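Local coordinates for putative glycosyltransferase (GalT1) (Streptococcus parasanguinis, PDB 4PHR), which is probably a glycosyltransferase acting on nucleotide-activated sugars, with an N-terminal GT-D-fold domain, the part described here, that binds UDP in the presence of manganese, at residues A[203-206]-A[207-210]; A[226-229]-A[230-233]; A[249-252]-A[253-256]. All coordinates share one frame; numbering follows the deposited sequence.

From the N terminus, contact 1 rounds the corner from strand 200-204 into helix 206-218, and contact 2 follows strand 223-225 and opens helix 229-238. Contact 3 closes a tight turn in the long loop before helix 266-271. The three run in series, neither nesting nor crossing. Contacts 1 and 2 touch through Val203 O and Leu226 N, 2.8 Å apart where Leu226 follows strand 223-225, the neighbour of strand 200-204; contacts 2 and 3 are joined by the Asp230 OD2-Lys249 NZ salt bridge, 2.8 Å long. Contacts 1 and 3 do not touch, yet all three meet UDP, an example of a pocket assembled from successive connections of a parallel sheet.

Contact 1 (A[203-206]-A[207-210]); sequences VMLG and PTAK. With UDP (uridine-5'-diphosphate), chain B.
Val203 CG1 presses on Ala209 CB at 3.4 Å, closer than carbon atoms normally pack, a tight spot where the strand passes into the helix. Beside this point the amide of Ala209 is shared: it donates to Leu205 O at 3.2 Å, standing well above that carbonyl plane, and more weakly to Gly206 O at 3.1 Å. The corner itself is Gly206, whose positive phi of 54° suits glycine. Its N-H faces the nucleotide and gives UDP O5' a hydrogen bond of 3.2 Å. Leu205 splits its branches, CD1 resting near the uracil at 3.5 Å from UDP O2 while CD2 lies alongside Thr208 CG2. Bends at chi2 (85°) and chi4 (87°) curl Lys210 over Gly206 O and bring NZ to a hydrogen bond with UDP O2A, 3.0 Å long; its bond to Gly206 O is weak. Asp225 forms a salt bridge with the same ammonium, and Arg33, close to Lys210, also hydrogen-bonds UDP. The turn joins strand 200-204 to helix 206-218 in a beta-alpha-beta unit completed by strand 223-225, with helices 36-42 and 54-64 packing on Pro207 and Lys210.

Contact 2 (A[226-229]-A[230-233]); sequences LGHI and DSEY. With UDP (uridine-5'-diphosphate), chain B.
Tyr233 N donates to Ile229 O at 2.9 Å, while the neighbouring bond from Glu232 N to His228 O is weak, at 3.3 Å; together they wind the first turn of helix 229-238. His228 occupies the N-cap position, and a type II' turn from Leu226 to Ile229 leads into it, with Gly227 taking the positive phi. The tight part is the grip on UDP. The backbone N of His228 donates to UDP O2B at 2.9 Å, and its ND1 donates to UDP O1B at 2.8 Å, with that oxygen in the ring plane. One face of the same imidazole lies under the ribose methylene, UDP C5' standing 3.5 Å above its centre, while NE2 is hydrogen-bonded to His250 NE2. Toward Ser231 the packing is looser, though buried: Ser231 OG stays 4.2 Å from His228 CD2 and is hydrogen-bonded to Ala252 N. Elsewhere in the turn, a water bridges Gly227 O and Asp230 N, donating to the first and accepting from the second. Because the beta phosphate meets both a helix N-terminus and an imidazole N-H, with manganese about 4 Å from the His228 side chain, these groups probably offset part of its negative charge.

Contact 3 (A[249-252]-A[253-256]); sequences KHTA and EFNY. With UDP (uridine-5'-diphosphate), chain B.
Phe254 O is gripped by two donors, the hydroxyl of Tyr49 and a water 3.0 Å away, and the water in turn accepts a bond from Thr251 N. This bridge backs up a type II turn from Thr251 to Phe254, closed by Phe254 N donating to Thr251 O at 3.1 Å. Glu253 takes the third position with a positive phi of 77°, unusual for a residue that is not glycine but expected of this turn type. Across the turn the side chains of Thr251 and Phe254 run the same way. With OG1 turned beside the backbone N (chi1 -52°), the Thr251 methyl CG2 lies opposite that N and meets Phe254 CD1 at 3.6 Å, and Ala252 O lies at the edge of that phenyl ring, near its plane. Glu253, bent at chi2, folds its carboxylate back until OE1 is 3.6 Å from Ala252 CB; Arg121 and Lys243 hold the same oxygen in salt bridges. The turn thereby sets the Glu253 side chain about 4 Å from the bound manganese. Before the turn His250 lays one ring face against the ribose, UDP O2' standing 3.5 Å above its centre, while Asp257 OD1 is hydrogen-bonded to ND1. The loop lies between helices 229-238 and 266-271: Trp235 of the former packs on Thr251, Ala252 and Glu253, and the His250 backbone is hydrogen-bonded to Thr155, just beyond strand 147-153.

Contact 1 (A[203-206]-A[207-210])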
loop_
_atom_site.group_PDB
_atom_site.type_symbol
_atom_site.label_atom_id
_atom_site.label_comp_id
_atom_site.label_asym_id
_atom_site.label_seq_id
_atom_site.Cartn_x
_atom_site.Cartn_y
_atom_site.Cartn_z
ATOM N N VAL A 203 2.819 3.865 -6.216
ATOM C CA VAL A 203 1.584 4.563 -5.897
ATOM C C VAL A 203 1.298 4.485 -4.401
ATOM O O VAL A 203 1.298 3.398 -3.823
ATOM C CB VAL A 203 0.386 3.976 -6.682
ATOM C CG1 VAL A 203 -0.834 4.867 -6.512
ATOM C CG2 VAL A 203 0.742 3.816 -8.156
ATOM N N MET A 204 1.039 5.646 -3.795
ATOM C CA MET A 204 0.717 5.751 -2.376
ATOM C C MET A 204 -0.548 6.599 -2.295
ATOM O O MET A 204 -0.482 7.823 -2.179
ATOM C CB MET A 204 1.868 6.390 -1.583
ATOM C CG MET A 204 3.181 5.600 -1.627
ATOM S SD MET A 204 4.075 5.773 -3.200
ATOM C CE MET A 204 5.773 5.546 -2.679
ATOM N N LEU A 205 -1.708 5.949 -2.385
ATOM C CA LEU A 205 -2.933 6.693 -2.647
ATOM C C LEU A 205 -4.194 5.953 -2.196
ATOM O O LEU A 205 -5.240 6.043 -2.836
ATOM C CB LEU A 205 -3.025 7.085 -4.137
ATOM C CG LEU A 205 -3.795 8.378 -4.433
ATOM C CD1 LEU A 205 -3.009 9.613 -3.983
ATOM C CD2 LEU A 205 -4.139 8.474 -5.918
ATOM N N GLY A 206 -4.100 5.246 -1.078
ATOM C CA GLY A 206 -5.277 4.617 -0.509
ATOM C C GLY A 206 -6.004 3.731 -1.505
ATOM O O GLY A 206 -5.360 3.054 -2.315
ATOM N N PRO A 207 -7.351 3.700 -1.440
ATOM C CA PRO A 207 -8.091 2.787 -2.323
ATOM C C PRO A 207 -7.951 3.145 -3.798
ATOM O O PRO A 207 -8.009 2.257 -4.661
ATOM C CB PRO A 207 -9.549 2.944 -1.868
ATOM C CG PRO A 207 -9.577 4.220 -1.115
ATOM C CD PRO A 207 -8.233 4.396 -0.490
ATOM N N THR A 208 -7.765 4.427 -4.085
ATOM C CA THR A 208 -7.594 4.865 -5.459
ATOM C C THR A 208 -6.355 4.219 -6.087
ATOM O O THR A 208 -6.335 3.924 -7.287
ATOM C CB THR A 208 -7.532 6.398 -5.547
ATOM O OG1 THR A 208 -8.737 6.940 -4.991
ATOM C CG2 THR A 208 -7.395 6.861 -6.993
ATOM N N ALA A 209 -5.329 3.996 -5.270
ATOM C CA ALA A 209 -4.095 3.360 -5.739
ATOM C C ALA A 209 -4.363 1.999 -6.381
ATOM O O ALA A 209 -3.712 1.630 -7.352
ATOM C CB ALA A 209 -3.093 3.208 -4.594
ATOM N N LYS A 210 -5.317 1.249 -5.842
ATOM C CA LYS A 210 -5.548 -0.107 -6.335
ATOM C C LYS A 210 -6.136 -0.073 -7.745
ATOM O O LYS A 210 -5.766 -0.875 -8.616
ATOM C CB LYS A 210 -6.441 -0.894 -5.381
ATOM C CG LYS A 210 -5.793 -1.162 -4.005
ATOM C CD LYS A 210 -5.989 0.011 -3.063
ATOM C CE LYS A 210 -5.464 -0.236 -1.644
ATOM N NZ LYS A 210 -4.025 0.092 -1.423
HETATM N N1 UDP B . -3.744 8.805 0.339
HETATM C C2 UDP B . -3.862 9.940 -0.426
HETATM N N3 UDP B . -5.084 10.289 -0.948
HETATM C C4 UDP B . -6.192 9.510 -0.718
HETATM C C5 UDP B . -6.077 8.355 0.055
HETATM C C6 UDP B . -4.865 8.108 0.689
HETATM O O2 UDP B . -2.886 10.663 -0.627
HETATM O O4 UDP B . -7.262 9.851 -1.233
HETATM C "C1'" UDP B . -2.411 8.410 0.816
HETATM C "C2'" UDP B . -2.042 8.619 2.261
HETATM O "O2'" UDP B . -1.651 9.958 2.486
HETATM C "C3'" UDP B . -0.886 7.654 2.398
HETATM C "C4'" UDP B . -1.288 6.511 1.480
HETATM O "O4'" UDP B . -2.336 7.009 0.644
HETATM O "O3'" UDP B . 0.295 8.239 1.894
HETATM C "C5'" UDP B . -1.756 5.289 2.262
HETATM O "O5'" UDP B . -2.188 4.298 1.338
HETATM P PA UDP B . -2.786 2.883 1.817
HETATM O O1A UDP B . -4.066 3.100 2.519
HETATM O O2A UDP B . -2.836 2.029 0.606
HETATM O O3A UDP B . -1.662 2.402 2.880
HETATM P PB UDP B . -1.428 1.013 3.699
HETATM O O1B UDP B . -1.836 1.303 5.104
HETATM O O2B UDP B . 0.032 0.786 3.579
HETATM O O3B UDP B . -2.268 -0.064 3.084
#

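Contact 2 (A[226-229]-A[230-233])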
loop_
_atom_site.group_PDB
_atom_site.type_symbol
_atom_site.label_atom_id
_atom_site.label_comp_id
_atom_site.label_asym_id
_atom_site.label_seq_id
_atom_site.Cartn_x
_atom_site.Cartn_y
_atom_site.Cartn_z
ATOM N N LEU A 226 2.411 1.004 -2.829
ATOM C CA LEU A 226 3.272 0.990 -1.640
ATOM C C LEU A 226 2.707 1.695 -0.403
ATOM O O LEU A 226 3.362 1.725 0.638
ATOM C CB LEU A 226 4.657 1.562 -1.956
ATOM C CG LEU A 226 5.587 0.693 -2.815
ATOM C CD1 LEU A 226 6.910 1.410 -3.068
ATOM C CD2 LEU A 226 5.809 -0.660 -2.148
ATOM N N GLY A 227 1.515 2.278 -0.518
ATOM C CA GLY A 227 0.785 2.763 0.642
ATOM C C GLY A 227 1.605 3.558 1.643
ATOM O O GLY A 227 2.206 4.574 1.298
ATOM N N HIS A 228 1.624 3.080 2.887
ATOM C CA HIS A 228 2.234 3.792 4.022
ATOM C C HIS A 228 3.717 3.479 4.256
ATOM O O HIS A 228 4.232 3.651 5.374
ATOM C CB HIS A 228 1.423 3.528 5.297
ATOM C CG HIS A 228 0.235 4.426 5.454
ATOM N ND1 HIS A 228 -1.042 3.949 5.649
ATOM C CD2 HIS A 228 0.139 5.776 5.470
ATOM C CE1 HIS A 228 -1.876 4.967 5.783
ATOM N NE2 HIS A 228 -1.183 6.088 5.682
ATOM N N ILE A 229 4.415 3.023 3.220
ATOM C CA ILE A 229 5.814 2.630 3.386
ATOM C C ILE A 229 6.662 3.735 4.037
ATOM O O ILE A 229 7.549 3.455 4.845
ATOM C CB ILE A 229 6.465 2.165 2.047
ATOM C CG1 ILE A 229 7.843 1.564 2.314
ATOM C CG2 ILE A 229 6.525 3.303 1.030
ATOM C CD1 ILE A 229 7.786 0.346 3.209
ATOM N N ASP A 230 6.385 4.997 3.720
ATOM C CA ASP A 230 7.200 6.072 4.275
ATOM C C ASP A 230 7.110 6.176 5.797
ATOM O O ASP A 230 8.126 6.381 6.468
ATOM C CB ASP A 230 6.850 7.428 3.661
ATOM C CG ASP A 230 7.712 8.544 4.221
ATOM O OD1 ASP A 230 8.817 8.779 3.675
ATOM O OD2 ASP A 230 7.294 9.174 5.219
ATOM N N SER A 231 5.896 6.070 6.338
ATOM C CA SER A 231 5.715 6.131 7.787
ATOM C C SER A 231 6.487 5.012 8.455
ATOM O O SER A 231 7.160 5.227 9.470
ATOM C CB SER A 231 4.239 5.993 8.169
ATOM O OG SER A 231 3.485 7.098 7.714
ATOM N N GLU A 232 6.365 3.808 7.899
ATOM C CA GLU A 232 7.033 2.639 8.463
ATOM C C GLU A 232 8.553 2.811 8.418
ATOM O O GLU A 232 9.263 2.480 9.377
ATOM C CB GLU A 232 6.588 1.377 7.729
ATOM C CG GLU A 232 5.135 0.995 8.037
ATOM C CD GLU A 232 5.019 -0.013 9.173
ATOM O OE1 GLU A 232 6.055 -0.377 9.769
ATOM O OE2 GLU A 232 3.885 -0.452 9.468
ATOM N N TYR A 233 9.061 3.361 7.320
ATOM C CA TYR A 233 10.492 3.575 7.206
ATOM C C TYR A 233 10.966 4.613 8.223
ATOM O O TYR A 233 12.009 4.446 8.844
ATOM C CB TYR A 233 10.877 3.986 5.781
ATOM C CG TYR A 233 12.368 4.008 5.556
ATOM C CD1 TYR A 233 13.118 2.843 5.657
ATOM C CD2 TYR A 233 13.033 5.194 5.261
ATOM C CE1 TYR A 233 14.496 2.859 5.463
ATOM C CE2 TYR A 233 14.407 5.215 5.064
ATOM C CZ TYR A 233 15.127 4.043 5.158
ATOM O OH TYR A 233 16.496 4.067 4.968
HETATM N N1 UDP B . -3.744 8.805 0.339
HETATM C C2 UDP B . -3.862 9.940 -0.426
HETATM N N3 UDP B . -5.084 10.289 -0.948
HETATM C C4 UDP B . -6.192 9.510 -0.718
HETATM C C5 UDP B . -6.077 8.355 0.055
HETATM C C6 UDP B . -4.865 8.108 0.689
HETATM O O2 UDP B . -2.886 10.663 -0.627
HETATM O O4 UDP B . -7.262 9.851 -1.233
HETATM C "C1'" UDP B . -2.411 8.410 0.816
HETATM C "C2'" UDP B . -2.042 8.619 2.261
HETATM O "O2'" UDP B . -1.651 9.958 2.486
HETATM C "C3'" UDP B . -0.886 7.654 2.398
HETATM C "C4'" UDP B . -1.288 6.511 1.480
HETATM O "O4'" UDP B . -2.336 7.009 0.644
HETATM O "O3'" UDP B . 0.295 8.239 1.894
HETATM C "C5'" UDP B . -1.756 5.289 2.262
HETATM O "O5'" UDP B . -2.188 4.298 1.338
HETATM P PA UDP B . -2.786 2.883 1.817
HETATM O O1A UDP B . -4.066 3.100 2.519
HETATM O O2A UDP B . -2.836 2.029 0.606
HETATM O O3A UDP B . -1.662 2.402 2.880
HETATM P PB UDP B . -1.428 1.013 3.699
HETATM O O1B UDP B . -1.836 1.303 5.104
HETATM O O2B UDP B . 0.032 0.786 3.579
HETATM O O3B UDP B . -2.268 -0.064 3.084
HETATM O O HOH W 1 4.340 6.254 1.908
#

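Contact 3 (A[249-252]-A[253-256])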
loop_
_atom_site.group_PDB
_atom_site.type_symbol
_atom_site.label_atom_id
_atom_site.label_comp_id
_atom_site.label_asym_id
_atom_site.label_seq_id
_atom_site.Cartn_x
_atom_site.Cartn_y
_atom_site.Cartn_z
ATOM N N LYS A 249 4.729 15.676 7.784
ATOM C CA LYS A 249 4.018 14.997 6.716
ATOM C C LYS A 249 2.934 14.126 7.321
ATOM O O LYS A 249 2.828 14.015 8.538
ATOM C CB LYS A 249 4.981 14.135 5.899
ATOM C CG LYS A 249 5.700 13.087 6.724
ATOM C CD LYS A 249 6.503 12.113 5.874
ATOM C CE LYS A 249 7.912 12.610 5.639
ATOM N NZ LYS A 249 8.752 11.580 4.957
ATOM N N HIS A 250 2.137 13.509 6.460
ATOM C CA HIS A 250 1.150 12.514 6.871
ATOM C C HIS A 250 1.797 11.370 7.655
ATOM O O HIS A 250 2.883 10.920 7.307
ATOM C CB HIS A 250 0.494 11.948 5.605
ATOM C CG HIS A 250 -0.388 10.765 5.849
ATOM N ND1 HIS A 250 -1.661 10.882 6.362
ATOM C CD2 HIS A 250 -0.184 9.444 5.642
ATOM C CE1 HIS A 250 -2.203 9.681 6.457
ATOM N NE2 HIS A 250 -1.327 8.792 6.030
ATOM N N THR A 251 1.120 10.894 8.697
ATOM C CA THR A 251 1.556 9.701 9.414
ATOM C C THR A 251 0.485 8.617 9.369
ATOM O O THR A 251 -0.671 8.878 9.681
ATOM C CB THR A 251 1.839 9.988 10.904
ATOM O OG1 THR A 251 2.738 11.094 11.034
ATOM C CG2 THR A 251 2.478 8.773 11.548
ATOM N N ALA A 252 0.885 7.396 9.011
ATOM C CA ALA A 252 -0.013 6.241 9.047
ATOM C C ALA A 252 -0.743 6.155 10.384
ATOM O O ALA A 252 -0.133 6.319 11.440
ATOM C CB ALA A 252 0.771 4.956 8.809
ATOM N N GLU A 253 -2.046 5.893 10.314
ATOM C CA GLU A 253 -2.928 5.673 11.471
ATOM C C GLU A 253 -3.339 6.938 12.215
ATOM O O GLU A 253 -4.119 6.890 13.167
ATOM C CB GLU A 253 -2.378 4.609 12.426
ATOM C CG GLU A 253 -2.641 3.171 11.957
ATOM C CD GLU A 253 -1.664 2.694 10.902
ATOM O OE1 GLU A 253 -0.465 2.569 11.218
ATOM O OE2 GLU A 253 -2.091 2.438 9.757
ATOM N N PHE A 254 -2.823 8.073 11.768
ATOM C CA PHE A 254 -3.347 9.359 12.198
ATOM C C PHE A 254 -4.286 9.806 11.095
ATOM O O PHE A 254 -3.850 10.253 10.035
ATOM C CB PHE A 254 -2.212 10.350 12.434
ATOM C CG PHE A 254 -1.396 10.035 13.651
ATOM C CD1 PHE A 254 -0.461 9.014 13.631
ATOM C CD2 PHE A 254 -1.577 10.745 14.821
ATOM C CE1 PHE A 254 0.280 8.715 14.748
ATOM C CE2 PHE A 254 -0.837 10.455 15.944
ATOM C CZ PHE A 254 0.093 9.438 15.911
ATOM N N ASN A 255 -5.583 9.675 11.363
ATOM C CA ASN A 255 -6.589 9.565 10.307
ATOM C C ASN A 255 -7.276 10.845 9.844
ATOM O O ASN A 255 -8.318 10.778 9.189
ATOM C CB ASN A 255 -7.644 8.526 10.705
ATOM C CG ASN A 255 -7.128 7.106 10.593
ATOM O OD1 ASN A 255 -6.290 6.805 9.739
ATOM N ND2 ASN A 255 -7.622 6.224 11.456
ATOM N N TYR A 256 -6.697 11.998 10.165
ATOM C CA TYR A 256 -7.300 13.272 9.788
ATOM C C TYR A 256 -6.300 14.273 9.205
ATOM O O TYR A 256 -6.675 15.384 8.834
ATOM C CB TYR A 256 -8.022 13.881 10.993
ATOM C CG TYR A 256 -8.964 12.912 11.676
ATOM C CD1 TYR A 256 -10.234 12.675 11.166
ATOM C CD2 TYR A 256 -8.581 12.229 12.825
ATOM C CE1 TYR A 256 -11.096 11.792 11.781
ATOM C CE2 TYR A 256 -9.440 11.343 13.449
ATOM C CZ TYR A 256 -10.695 11.127 12.920
ATOM O OH TYR A 256 -11.559 10.247 13.533
HETATM N N1 UDP B . -3.744 8.805 0.339
HETATM C C2 UDP B . -3.862 9.940 -0.426
HETATM N N3 UDP B . -5.084 10.289 -0.948
HETATM C C4 UDP B . -6.192 9.510 -0.718
HETATM C C5 UDP B . -6.077 8.355 0.055
HETATM C C6 UDP B . -4.865 8.108 0.689
HETATM O O2 UDP B . -2.886 10.663 -0.627
HETATM O O4 UDP B . -7.262 9.851 -1.233
HETATM C "C1'" UDP B . -2.411 8.410 0.816
HETATM C "C2'" UDP B . -2.042 8.619 2.261
HETATM O "O2'" UDP B . -1.651 9.958 2.486
HETATM C "C3'" UDP B . -0.886 7.654 2.398
HETATM C "C4'" UDP B . -1.288 6.511 1.480
HETATM O "O4'" UDP B . -2.336 7.009 0.644
HETATM O "O3'" UDP B . 0.295 8.239 1.894
HETATM C "C5'" UDP B . -1.756 5.289 2.262
HETATM O "O5'" UDP B . -2.188 4.298 1.338
HETATM P PA UDP B . -2.786 2.883 1.817
HETATM O O1A UDP B . -4.066 3.100 2.519
HETATM O O2A UDP B . -2.836 2.029 0.606
HETATM O O3A UDP B . -1.662 2.402 2.880
HETATM P PB UDP B . -1.428 1.013 3.699
HETATM O O1B UDP B . -1.836 1.303 5.104
HETATM O O2B UDP B . 0.032 0.786 3.579
HETATM O O3B UDP B . -2.268 -0.064 3.084
HETATM O O HOH W 2 -1.590 12.115 9.394
#